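Local coordinates for protein glycerol-3-phosphate dehydrogenase [NAD(+)] 1 (Saccharomyces cerevisiae, PDB 4FGW) that reduces dihydroxyacetone phosphate with NADH to sn-glycerol 3-phosphate, feeding the glycerol build-up that protects yeast cells from water loss under hyperosmotic stress, at residues T38-G43 / P109-S114; T48-V53 / V68-F73; C241-N246 / L341-E346; G280-P285 / E358-F363. All coordinates share one frame; numbering follows the deposited sequence.

Contact 1 of 4, residues T38-G43 / P109-S114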
loop_
_atom_site.group_PDB
_atom_site.type_symbol
_atom_site.label_atom_id
_atom_site.label_comp_id
_atom_site.label_asym_id
_atom_site.label_seq_id
_atom_site.Cartn_x
_atom_site.Cartn_y
_atom_site.Cartn_z
ATOM N N THR A 38 -28.399 -9.865 -16.288
ATOM C CA THR A 38 -28.572 -8.626 -17.047
ATOM C C THR A 38 -27.659 -7.535 -16.487
ATOM O O THR A 38 -27.576 -7.346 -15.271
ATOM C CB THR A 38 -30.054 -8.202 -17.117
ATOM O OG1 THR A 38 -30.800 -9.208 -17.808
ATOM C CG2 THR A 38 -30.262 -6.850 -17.810
ATOM N N VAL A 39 -26.982 -6.817 -17.390
ATOM C CA VAL A 39 -26.102 -5.698 -17.063
ATOM C C VAL A 39 -26.791 -4.397 -17.502
ATOM O O VAL A 39 -27.141 -4.248 -18.677
ATOM C CB VAL A 39 -24.689 -5.861 -17.690
ATOM C CG1 VAL A 39 -23.785 -4.670 -17.360
ATOM C CG2 VAL A 39 -24.038 -7.162 -17.238
ATOM N N ILE A 40 -27.015 -3.477 -16.552
ATOM C CA ILE A 40 -27.605 -2.160 -16.834
ATOM C C ILE A 40 -26.405 -1.204 -16.941
ATOM O O ILE A 40 -25.853 -0.818 -15.903
ATOM C CB ILE A 40 -28.619 -1.732 -15.721
ATOM C CG1 ILE A 40 -29.727 -2.797 -15.446
ATOM C CG2 ILE A 40 -29.205 -0.333 -15.979
ATOM C CD1 ILE A 40 -30.632 -3.242 -16.613
ATOM N N GLY A 41 -25.956 -0.902 -18.166
ATOM C CA GLY A 41 -24.784 -0.049 -18.329
ATOM C C GLY A 41 -24.390 0.425 -19.707
ATOM O O GLY A 41 -24.531 1.617 -20.017
ATOM N N SER A 42 -23.789 -0.486 -20.498
ATOM C CA SER A 42 -23.337 -0.271 -21.890
ATOM C C SER A 42 -22.145 0.659 -22.181
ATOM O O SER A 42 -21.652 0.670 -23.310
ATOM C CB SER A 42 -24.503 -0.006 -22.842
ATOM O OG SER A 42 -25.052 1.293 -22.697
ATOM N N GLY A 43 -21.667 1.394 -21.183
ATOM C CA GLY A 43 -20.503 2.263 -21.342
ATOM C C GLY A 43 -19.192 1.494 -21.289
ATOM O O GLY A 43 -19.155 0.299 -21.601
ATOM N N PRO A 109 -32.271 -2.305 -26.172
ATOM C CA PRO A 109 -32.577 -0.878 -25.974
ATOM C C PRO A 109 -33.672 -0.592 -24.945
ATOM O O PRO A 109 -33.795 0.551 -24.493
ATOM C CB PRO A 109 -32.967 -0.400 -27.373
ATOM C CG PRO A 109 -33.514 -1.613 -28.048
ATOM C CD PRO A 109 -32.916 -2.834 -27.394
ATOM N N ASP A 110 -34.476 -1.622 -24.593
ATOM C CA ASP A 110 -35.583 -1.523 -23.641
ATOM C C ASP A 110 -35.149 -2.005 -22.257
ATOM O O ASP A 110 -34.767 -3.166 -22.096
ATOM C CB ASP A 110 -36.808 -2.309 -24.152
ATOM C CG ASP A 110 -38.097 -2.037 -23.403
ATOM O OD1 ASP A 110 -38.173 -2.382 -22.201
ATOM O OD2 ASP A 110 -39.059 -1.551 -24.038
ATOM N N LEU A 111 -35.180 -1.103 -21.297
ATOM C CA LEU A 111 -34.857 -1.413 -19.937
ATOM C C LEU A 111 -35.654 -2.592 -19.452
ATOM O O LEU A 111 -35.093 -3.565 -18.989
ATOM C CB LEU A 111 -35.141 -0.206 -19.061
ATOM C CG LEU A 111 -34.480 -0.104 -17.696
ATOM C CD1 LEU A 111 -33.048 -0.517 -17.765
ATOM C CD2 LEU A 111 -34.577 1.284 -17.161
ATOM N N ILE A 112 -36.968 -2.497 -19.546
ATOM C CA ILE A 112 -37.842 -3.511 -19.005
ATOM C C ILE A 112 -37.679 -4.852 -19.691
ATOM O O ILE A 112 -37.795 -5.883 -19.064
ATOM C CB ILE A 112 -39.291 -3.059 -19.084
ATOM C CG1 ILE A 112 -39.383 -1.645 -18.558
ATOM C CG2 ILE A 112 -40.177 -3.949 -18.250
ATOM C CD1 ILE A 112 -38.102 -1.211 -18.014
ATOM N N ASP A 113 -37.400 -4.847 -20.978
ATOM C CA ASP A 113 -37.259 -6.110 -21.678
ATOM C C ASP A 113 -36.004 -6.851 -21.228
ATOM O O ASP A 113 -35.970 -8.074 -21.177
ATOM C CB ASP A 113 -37.237 -5.905 -23.195
ATOM C CG ASP A 113 -37.229 -7.210 -23.957
ATOM O OD1 ASP A 113 -36.690 -7.266 -25.067
ATOM O OD2 ASP A 113 -37.759 -8.197 -23.449
ATOM N N SER A 114 -34.968 -6.090 -20.906
ATOM C CA SER A 114 -33.675 -6.646 -20.495
ATOM C C SER A 114 -33.790 -7.315 -19.115
ATOM O O SER A 114 -33.091 -8.288 -18.835
ATOM C CB SER A 114 -32.605 -5.558 -20.475
ATOM O OG SER A 114 -32.871 -4.576 -19.489
#
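T38 meets S114 near the end of helix 111-115, while I40 and L111 cross at about a right angle. The T38 hydroxyl gives its proton to the helix: OG1 lies 2.7 Å from S114 O, with a C=O...donor angle of 148° and the donor tilted 32° out of the carbonyl plane. T38 holds CG2 opposite its backbone N (OG1 at chi1 -63°), which turns the methyl alongside S114; CG2 is 3.8 Å from S114 CB and about as far from S114 OG. The same T38 methyl, CG2, also lies 3.3 Å from S114 O, which therefore meets both branches of the threonine. A valine in place of T38 would probably leave this carbonyl, in a buried contact, without its donor. The strand opens the Rossmann fold of the NAD-binding half and runs into the glycine-rich turn with G41, S42 and G43, which by similarity bind NAD(+). Helix 111-115 lies on the face of the sheet opposite helix 44-59, on the way from strand 105-108 to strand 120-123. Further along the strand, I40 CD1 touches L111 CD1 at 3.8 Å and reaches S114 OG at 3.9 Å; I133 of helix 130-137 and W71 of the next strand also pack on I40. D110, the N-cap of the short helix, accepts from D113 N through OD1 at 2.9 Å, the N-H coming from above the carboxylate plane. D113 OD1 in turn is hydrogen-bonded to N108 ND2.

Contact 2 of 4, residues T48-V53 / V68-F73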
loop_
_atom_site.group_PDB
_atom_site.type_symbol
_atom_site.label_atom_id
_atom_site.label_comp_id
_atom_site.label_asym_id
_atom_site.label_seq_id
_atom_site.Cartn_x
_atom_site.Cartn_y
_atom_site.Cartn_z
ATOM N N THR A 48 -17.491 -3.935 -20.549
ATOM C CA THR A 48 -16.395 -4.750 -20.039
ATOM C C THR A 48 -16.915 -5.788 -19.037
ATOM O O THR A 48 -16.643 -6.974 -19.208
ATOM C CB THR A 48 -15.279 -3.852 -19.480
ATOM O OG1 THR A 48 -14.891 -2.903 -20.476
ATOM C CG2 THR A 48 -14.070 -4.644 -19.041
ATOM N N ILE A 49 -17.692 -5.350 -18.028
ATOM C CA ILE A 49 -18.249 -6.265 -17.037
ATOM C C ILE A 49 -19.227 -7.276 -17.643
ATOM O O ILE A 49 -19.259 -8.426 -17.208
ATOM C CB ILE A 49 -18.723 -5.557 -15.732
ATOM C CG1 ILE A 49 -18.239 -6.308 -14.478
ATOM C CG2 ILE A 49 -20.229 -5.311 -15.689
ATOM C CD1 ILE A 49 -16.785 -6.058 -14.090
ATOM N N ALA A 50 -19.957 -6.858 -18.698
ATOM C CA ALA A 50 -20.905 -7.682 -19.446
ATOM C C ALA A 50 -20.179 -8.757 -20.264
ATOM O O ALA A 50 -20.722 -9.845 -20.451
ATOM C CB ALA A 50 -21.741 -6.804 -20.351
ATOM N N LYS A 51 -18.944 -8.453 -20.733
ATOM C CA LYS A 51 -18.075 -9.369 -21.483
ATOM C C LYS A 51 -17.563 -10.458 -20.523
ATOM O O LYS A 51 -17.571 -11.639 -20.879
ATOM C CB LYS A 51 -16.904 -8.593 -22.120
ATOM C CG LYS A 51 -15.898 -9.450 -22.888
ATOM C CD LYS A 51 -14.695 -8.629 -23.327
ATOM C CE LYS A 51 -13.640 -9.446 -24.030
ATOM N NZ LYS A 51 -12.764 -10.175 -23.078
ATOM N N VAL A 52 -17.141 -10.044 -19.303
ATOM C CA VAL A 52 -16.654 -10.890 -18.205
ATOM C C VAL A 52 -17.763 -11.893 -17.797
ATOM O O VAL A 52 -17.508 -13.100 -17.700
ATOM C CB VAL A 52 -16.185 -9.993 -17.021
ATOM C CG1 VAL A 52 -16.058 -10.772 -15.712
ATOM C CG2 VAL A 52 -14.878 -9.277 -17.356
ATOM N N VAL A 53 -18.994 -11.378 -17.600
ATOM C CA VAL A 53 -20.187 -12.135 -17.220
ATOM C C VAL A 53 -20.621 -13.115 -18.334
ATOM O O VAL A 53 -20.880 -14.281 -18.029
ATOM C CB VAL A 53 -21.305 -11.181 -16.719
ATOM C CG1 VAL A 53 -22.677 -11.843 -16.731
ATOM C CG2 VAL A 53 -20.981 -10.650 -15.323
ATOM N N VAL A 68 -26.625 -13.361 -21.909
ATOM C CA VAL A 68 -26.570 -12.224 -20.997
ATOM C C VAL A 68 -27.049 -11.005 -21.737
ATOM O O VAL A 68 -26.580 -10.716 -22.822
ATOM C CB VAL A 68 -25.141 -11.947 -20.457
ATOM C CG1 VAL A 68 -25.060 -10.576 -19.844
ATOM C CG2 VAL A 68 -24.749 -12.971 -19.447
ATOM N N GLN A 69 -28.001 -10.314 -21.130
ATOM C CA GLN A 69 -28.621 -9.112 -21.678
ATOM C C GLN A 69 -27.898 -7.861 -21.161
ATOM O O GLN A 69 -27.502 -7.811 -19.996
ATOM C CB GLN A 69 -30.103 -9.066 -21.307
ATOM C CG GLN A 69 -30.979 -8.424 -22.382
ATOM C CD GLN A 69 -31.341 -9.307 -23.565
ATOM O OE1 GLN A 69 -31.776 -8.817 -24.610
ATOM N NE2 GLN A 69 -31.198 -10.623 -23.434
ATOM N N MET A 70 -27.698 -6.870 -22.034
ATOM C CA MET A 70 -27.062 -5.615 -21.658
ATOM C C MET A 70 -27.933 -4.454 -22.097
ATOM O O MET A 70 -28.168 -4.289 -23.297
ATOM C CB MET A 70 -25.641 -5.495 -22.233
ATOM C CG MET A 70 -24.945 -4.192 -21.845
ATOM S SD MET A 70 -23.255 -4.007 -22.446
ATOM C CE MET A 70 -23.524 -3.857 -24.195
ATOM N N TRP A 71 -28.420 -3.653 -21.127
ATOM C CA TRP A 71 -29.235 -2.494 -21.458
ATOM C C TRP A 71 -28.378 -1.384 -22.051
ATOM O O TRP A 71 -27.478 -0.860 -21.391
ATOM C CB TRP A 71 -30.093 -1.986 -20.286
ATOM C CG TRP A 71 -30.868 -0.750 -20.656
ATOM C CD1 TRP A 71 -31.903 -0.668 -21.543
ATOM C CD2 TRP A 71 -30.562 0.600 -20.273
ATOM N NE1 TRP A 71 -32.303 0.640 -21.684
ATOM C CE2 TRP A 71 -31.496 1.441 -20.920
ATOM C CE3 TRP A 71 -29.598 1.180 -19.427
ATOM C CZ2 TRP A 71 -31.500 2.830 -20.744
ATOM C CZ3 TRP A 71 -29.605 2.555 -19.251
ATOM C CH2 TRP A 71 -30.550 3.365 -19.900
ATOM N N VAL A 72 -28.672 -1.039 -23.310
ATOM C CA VAL A 72 -27.986 0.012 -24.056
ATOM C C VAL A 72 -28.982 1.139 -24.329
ATOM O O VAL A 72 -30.021 0.891 -24.937
ATOM C CB VAL A 72 -27.358 -0.521 -25.379
ATOM C CG1 VAL A 72 -26.539 0.561 -26.084
ATOM C CG2 VAL A 72 -26.510 -1.771 -25.143
ATOM N N PHE A 73 -28.670 2.371 -23.869
ATOM C CA PHE A 73 -29.503 3.541 -24.137
ATOM C C PHE A 73 -29.317 3.808 -25.633
ATOM O O PHE A 73 -28.199 4.103 -26.063
ATOM C CB PHE A 73 -29.080 4.756 -23.280
ATOM C CG PHE A 73 -29.931 5.988 -23.504
ATOM C CD1 PHE A 73 -31.106 6.183 -22.787
ATOM C CD2 PHE A 73 -29.568 6.945 -24.448
ATOM C CE1 PHE A 73 -31.901 7.312 -23.010
ATOM C CE2 PHE A 73 -30.366 8.072 -24.672
ATOM C CZ PHE A 73 -31.525 8.249 -23.951
#
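Past V68 and M70, the strand residues that meet helix 48-53, two flat groups close the segment: one face of the W71 indole carries F73 N, 4.1 Å above the plane over the ring centre, and the F73 ring has W71 CZ2 in plane at its edge. This is the first beta-alpha-beta unit of the Rossmann fold, in which helix 44-59 links strand 35-40 to strand 67-71; F73 belongs by similarity to the NAD(+) site at the strand's end. The helix lies antiparallel on the strand: the axes of helix 48-53 and strand 68-71 come within 9.2 Å at 173°. V37 and V39 of the neighbouring strand pack on V53 and A50, and L105 from the next strand touches both A50 and M70. V53 and V68 cross at about a right angle: CG1 of V53, opposite its backbone N (chi1 162°), presses on V68 CG2 at 3.6 Å and on V68 CG1 at 4.1 Å. M70 runs out extended as far as its sulfur and bends at the last torsion (chi3 68°). Its side chain also lies close to S42, and M70 SD rests 3.8 Å from A50 CB.

Contact 3 of 4, residues C241-N246 / L341-E346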
loop_
_atom_site.group_PDB
_atom_site.type_symbol
_atom_site.label_atom_id
_atom_site.label_comp_id
_atom_site.label_asym_id
_atom_site.label_seq_id
_atom_site.Cartn_x
_atom_site.Cartn_y
_atom_site.Cartn_z
ATOM N N CYS A 241 -13.701 3.201 0.245
ATOM C CA CYS A 241 -12.360 3.229 -0.342
ATOM C C CYS A 241 -12.375 3.904 -1.716
ATOM O O CYS A 241 -11.532 4.756 -1.965
ATOM C CB CYS A 241 -11.792 1.819 -0.437
ATOM S SG CYS A 241 -11.466 1.025 1.156
ATOM N N GLY A 242 -13.340 3.529 -2.568
ATOM C CA GLY A 242 -13.529 4.041 -3.927
ATOM C C GLY A 242 -13.686 5.546 -4.057
ATOM O O GLY A 242 -13.393 6.113 -5.117
ATOM N N ALA A 243 -14.157 6.205 -2.985
ATOM C CA ALA A 243 -14.311 7.647 -2.925
ATOM C C ALA A 243 -13.117 8.285 -2.215
ATOM O O ALA A 243 -12.483 9.164 -2.796
ATOM C CB ALA A 243 -15.609 8.010 -2.213
ATOM N N LEU A 244 -12.795 7.826 -0.979
ATOM C CA LEU A 244 -11.739 8.365 -0.104
ATOM C C LEU A 244 -10.305 8.327 -0.623
ATOM O O LEU A 244 -9.524 9.226 -0.296
ATOM C CB LEU A 244 -11.848 7.817 1.330
ATOM C CG LEU A 244 -13.181 8.052 2.062
ATOM C CD1 LEU A 244 -13.105 7.601 3.493
ATOM C CD2 LEU A 244 -13.615 9.509 2.000
ATOM N N LYS A 245 -9.975 7.329 -1.472
ATOM C CA LYS A 245 -8.649 7.160 -2.083
ATOM C C LYS A 245 -8.220 8.401 -2.872
ATOM O O LYS A 245 -7.030 8.719 -2.913
ATOM C CB LYS A 245 -8.587 5.891 -2.977
ATOM C CG LYS A 245 -9.499 5.951 -4.209
ATOM C CD LYS A 245 -9.482 4.688 -5.042
ATOM C CE LYS A 245 -10.297 4.865 -6.302
ATOM N NZ LYS A 245 -9.611 5.759 -7.266
ATOM N N ASN A 246 -9.188 9.105 -3.480
ATOM C CA ASN A 246 -8.914 10.293 -4.288
ATOM C C ASN A 246 -8.528 11.510 -3.468
ATOM O O ASN A 246 -7.780 12.353 -3.958
ATOM C CB ASN A 246 -10.049 10.569 -5.260
ATOM C CG ASN A 246 -10.386 9.387 -6.131
ATOM O OD1 ASN A 246 -9.550 8.525 -6.418
ATOM N ND2 ASN A 246 -11.633 9.288 -6.521
ATOM N N LEU A 341 -11.330 16.450 -5.547
ATOM C CA LEU A 341 -11.507 17.887 -5.313
ATOM C C LEU A 341 -12.867 18.152 -4.657
ATOM O O LEU A 341 -12.951 18.949 -3.726
ATOM C CB LEU A 341 -11.412 18.639 -6.655
ATOM C CG LEU A 341 -10.138 19.430 -6.982
ATOM C CD1 LEU A 341 -8.883 18.646 -6.710
ATOM C CD2 LEU A 341 -10.128 19.829 -8.438
ATOM N N ILE A 342 -13.919 17.455 -5.127
ATOM C CA ILE A 342 -15.278 17.564 -4.597
ATOM C C ILE A 342 -15.383 16.768 -3.285
ATOM O O ILE A 342 -15.905 17.284 -2.298
ATOM C CB ILE A 342 -16.331 17.139 -5.668
ATOM C CG1 ILE A 342 -16.350 18.130 -6.856
ATOM C CG2 ILE A 342 -17.734 17.001 -5.084
ATOM C CD1 ILE A 342 -16.021 17.501 -8.209
ATOM N N THR A 343 -14.864 15.529 -3.277
ATOM C CA THR A 343 -14.894 14.619 -2.130
ATOM C C THR A 343 -14.291 15.210 -0.856
ATOM O O THR A 343 -14.928 15.107 0.194
ATOM C CB THR A 343 -14.375 13.228 -2.504
ATOM O OG1 THR A 343 -14.986 12.836 -3.731
ATOM C CG2 THR A 343 -14.676 12.180 -1.433
ATOM N N CYS A 344 -13.110 15.874 -0.949
ATOM C CA CYS A 344 -12.482 16.492 0.226
ATOM C C CYS A 344 -13.355 17.581 0.874
ATOM O O CYS A 344 -13.311 17.738 2.096
ATOM C CB CYS A 344 -11.055 16.967 -0.049
ATOM S SG CYS A 344 -10.931 18.478 -1.035
ATOM N N LYS A 345 -14.198 18.264 0.062
ATOM C CA LYS A 345 -15.155 19.267 0.522
ATOM C C LYS A 345 -16.354 18.561 1.179
ATOM O O LYS A 345 -16.761 18.954 2.273
ATOM C CB LYS A 345 -15.607 20.155 -0.654
ATOM C CG LYS A 345 -16.621 21.231 -0.297
ATOM C CD LYS A 345 -16.932 22.100 -1.513
ATOM C CE LYS A 345 -18.319 22.698 -1.503
ATOM N NZ LYS A 345 -18.499 23.684 -0.408
ATOM N N GLU A 346 -16.911 17.525 0.502
ATOM C CA GLU A 346 -18.066 16.723 0.941
ATOM C C GLU A 346 -17.793 15.992 2.268
ATOM O O GLU A 346 -18.677 15.941 3.126
ATOM C CB GLU A 346 -18.458 15.699 -0.135
ATOM C CG GLU A 346 -19.074 16.267 -1.404
ATOM C CD GLU A 346 -19.517 15.233 -2.427
ATOM O OE1 GLU A 346 -20.280 15.612 -3.347
ATOM O OE2 GLU A 346 -19.128 14.047 -2.306
#
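The helix of the proposed proton acceptor, K245, is flanked here by helix 340-354: A243 and L244 lie against T343. The backbones come close, A243 CA and T343 CA being 7.0 Å apart, and every close contact runs through one methyl, T343 CG2. T343 holds CG2 opposite its backbone N (OG1 at chi1 -46°), which turns this methyl to helix 235-257, 4.0 Å from A243 O and 4.3 Å from A243 CB. L244 starts off away from the other helix, yet its CD2 branch swings back to 4.5 Å from T343 CG2. On the other branch, T343 OG1 makes a weak hydrogen bond to the backbone oxygen of Q339, itself an NAD(+)-binding residue by similarity. Both helices belong to the all-helical C-terminal half of the dehydrogenase, and helix 235-257 is kinked in this region. The N-H of N246 has only a weak bond, 3.4 Å to A243 O, the same oxygen that the T343 methyl approaches. In the following residues, K245 NZ donates to N246 OD1 at 2.9 Å, with a C=O...donor angle of 136° and the nitrogen tilted 16° from the amide carbonyl plane. NZ is also hydrogen-bonded to T305 OG1 of helix 296-307, which would restrict where the amine can point, while D301 and L302 of that helix touch the lysine chain.

Contact 4 of 4, residues G280-P285 / E358-F363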
loop_
_atom_site.group_PDB
_atom_site.type_symbol
_atom_site.label_atom_id
_atom_site.label_comp_id
_atom_site.label_asym_id
_atom_site.label_seq_id
_atom_site.Cartn_x
_atom_site.Cartn_y
_atom_site.Cartn_z
ATOM N N GLY A 280 -14.552 4.434 7.842
ATOM C CA GLY A 280 -15.413 3.277 7.643
ATOM C C GLY A 280 -16.021 2.759 8.930
ATOM O O GLY A 280 -17.236 2.619 9.025
ATOM N N GLN A 281 -15.183 2.522 9.943
ATOM C CA GLN A 281 -15.610 1.985 11.236
ATOM C C GLN A 281 -16.384 2.959 12.111
ATOM O O GLN A 281 -17.149 2.523 12.977
ATOM C CB GLN A 281 -14.424 1.380 11.982
ATOM C CG GLN A 281 -13.766 0.250 11.201
ATOM C CD GLN A 281 -12.837 -0.533 12.066
ATOM O OE1 GLN A 281 -11.861 -0.003 12.615
ATOM N NE2 GLN A 281 -13.126 -1.817 12.200
ATOM N N MET A 282 -16.196 4.269 11.888
ATOM C CA MET A 282 -16.900 5.326 12.614
ATOM C C MET A 282 -18.328 5.484 12.077
ATOM O O MET A 282 -19.260 5.614 12.867
ATOM C CB MET A 282 -16.134 6.655 12.491
ATOM C CG MET A 282 -16.609 7.738 13.436
ATOM S SD MET A 282 -15.687 9.286 13.246
ATOM C CE MET A 282 -14.120 8.845 14.033
ATOM N N PHE A 283 -18.491 5.471 10.740
ATOM C CA PHE A 283 -19.772 5.681 10.068
ATOM C C PHE A 283 -20.471 4.438 9.524
ATOM O O PHE A 283 -21.679 4.480 9.283
ATOM C CB PHE A 283 -19.642 6.786 9.001
ATOM C CG PHE A 283 -19.100 8.075 9.576
ATOM C CD1 PHE A 283 -17.797 8.481 9.313
ATOM C CD2 PHE A 283 -19.867 8.847 10.444
ATOM C CE1 PHE A 283 -17.283 9.653 9.879
ATOM C CE2 PHE A 283 -19.351 10.010 11.013
ATOM C CZ PHE A 283 -18.069 10.415 10.716
ATOM N N PHE A 284 -19.768 3.317 9.444
ATOM C CA PHE A 284 -20.370 2.042 9.059
ATOM C C PHE A 284 -19.853 0.891 9.913
ATOM O O PHE A 284 -19.534 -0.171 9.427
ATOM C CB PHE A 284 -20.094 1.735 7.600
ATOM C CG PHE A 284 -20.644 2.742 6.653
ATOM C CD1 PHE A 284 -21.778 2.474 5.933
ATOM C CD2 PHE A 284 -20.019 3.945 6.469
ATOM C CE1 PHE A 284 -22.279 3.388 5.061
ATOM C CE2 PHE A 284 -20.521 4.852 5.599
ATOM C CZ PHE A 284 -21.652 4.573 4.893
ATOM N N PRO A 285 -19.791 1.130 11.203
ATOM C CA PRO A 285 -19.257 0.197 12.187
ATOM C C PRO A 285 -19.392 -1.282 11.902
ATOM O O PRO A 285 -18.724 -2.032 12.578
ATOM C CB PRO A 285 -20.062 0.536 13.442
ATOM C CG PRO A 285 -20.757 1.820 13.136
ATOM C CD PRO A 285 -21.003 1.786 11.693
ATOM N N GLU A 358 -11.391 16.946 13.669
ATOM C CA GLU A 358 -10.112 16.696 14.347
ATOM C C GLU A 358 -9.586 15.264 14.171
ATOM O O GLU A 358 -8.370 15.062 14.162
ATOM C CB GLU A 358 -10.223 17.037 15.842
ATOM C CG GLU A 358 -9.983 18.503 16.163
ATOM C CD GLU A 358 -9.983 18.840 17.643
ATOM O OE1 GLU A 358 -10.695 19.794 18.031
ATOM O OE2 GLU A 358 -9.268 18.159 18.413
ATOM N N ASP A 359 -10.505 14.283 14.041
ATOM C CA ASP A 359 -10.195 12.858 13.885
ATOM C C ASP A 359 -9.554 12.512 12.551
ATOM O O ASP A 359 -8.937 11.451 12.440
ATOM C CB ASP A 359 -11.459 11.995 14.075
ATOM C CG ASP A 359 -12.171 12.149 15.403
ATOM O OD1 ASP A 359 -11.488 12.389 16.423
ATOM O OD2 ASP A 359 -13.405 11.983 15.433
ATOM N N PHE A 360 -9.714 13.378 11.528
ATOM C CA PHE A 360 -9.165 13.113 10.196
ATOM C C PHE A 360 -8.244 14.255 9.707
ATOM O O PHE A 360 -8.596 14.946 8.747
ATOM C CB PHE A 360 -10.305 12.777 9.204
ATOM C CG PHE A 360 -11.195 11.643 9.667
ATOM C CD1 PHE A 360 -12.301 11.888 10.475
ATOM C CD2 PHE A 360 -10.912 10.331 9.318
ATOM C CE1 PHE A 360 -13.106 10.839 10.926
ATOM C CE2 PHE A 360 -11.723 9.285 9.761
ATOM C CZ PHE A 360 -12.811 9.545 10.565
ATOM N N PRO A 361 -7.055 14.461 10.340
ATOM C CA PRO A 361 -6.175 15.566 9.914
ATOM C C PRO A 361 -5.732 15.583 8.452
ATOM O O PRO A 361 -5.625 16.677 7.902
ATOM C CB PRO A 361 -4.998 15.505 10.894
ATOM C CG PRO A 361 -5.039 14.149 11.467
ATOM C CD PRO A 361 -6.479 13.754 11.503
ATOM N N LEU A 362 -5.506 14.408 7.811
ATOM C CA LEU A 362 -5.114 14.358 6.394
ATOM C C LEU A 362 -6.246 14.800 5.472
ATOM O O LEU A 362 -6.011 15.625 4.585
ATOM C CB LEU A 362 -4.539 12.999 5.972
ATOM C CG LEU A 362 -4.153 12.852 4.484
ATOM C CD1 LEU A 362 -2.965 13.757 4.113
ATOM C CD2 LEU A 362 -3.867 11.424 4.140
ATOM N N PHE A 363 -7.477 14.287 5.706
ATOM C CA PHE A 363 -8.676 14.676 4.951
ATOM C C PHE A 363 -8.904 16.181 5.102
ATOM O O PHE A 363 -9.188 16.854 4.109
ATOM C CB PHE A 363 -9.924 13.883 5.411
ATOM C CG PHE A 363 -9.972 12.398 5.103
ATOM C CD1 PHE A 363 -10.948 11.584 5.668
ATOM C CD2 PHE A 363 -9.039 11.812 4.249
ATOM C CE1 PHE A 363 -10.988 10.210 5.388
ATOM C CE2 PHE A 363 -9.084 10.439 3.970
ATOM C CZ PHE A 363 -10.062 9.652 4.537
#
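M282 leads across from the last turn of helix 261-283 to D359 and F360, just ahead of helix 361-371. Its CB points to the partner segment, and with CG opposite the backbone N (chi1 -168°) and chi2 also extended, the chain runs straight out to the sulfur. On the way, M282 CG sits over the centre of the F283 ring of its own helix, 4.0 Å above the plane. The sulfur then meets F360, which arrives from the opposite direction: M282 SD lies in the ring plane at its edge, 3.8 Å from F360 CE1 and 5.0 Å from the ring centroid, a Met-aromatic contact. A bend at chi3 (-74°) brings M282 CE to F360 CZ at 3.8 Å and to D359 OD2 at 3.5 Å. F283 approaches the same ring more loosely, F283 CE1 to F360 CE1 at 4.5 Å. An alanine at M282 would probably leave the edge of F360 without its sulfur and open a gap between the two segments. Around them R278 donates to D359 O, and the E275 carboxylate accepts the first helical N-H groups, those of L362 and F363. F283 and F360 also both pack on L351 of helix 340-354. The sulfur faces the ring's hydrogen-bearing rim, and the weakly polarised methyl may gain a slight electrostatic attraction to the D359 carboxylate, in what is otherwise a van der Waals contact.

Overall arrangement
Contacts 1 and 2 lie in the NAD-binding half and share one sheet: strands 35-40 and 67-71 are neighbours, joined by probable backbone hydrogen bonds between V39 and both Q69 and W71, with a helix on either face. Contacts 3 and 4 sit in the helical half, on the opposite side of the chain's centre, and touch where L244 meets F363; their segments alternate along the chain. Contacts 1, 2 and 3 are buried, contact 4 only partly. Contact 1 alone has a hydrogen bond between its segments; contact 2 is apolar, contact 3 rests on one methyl, and contact 4 mixes sulfur, aromatic ring and carboxylate, away from the annotated sites.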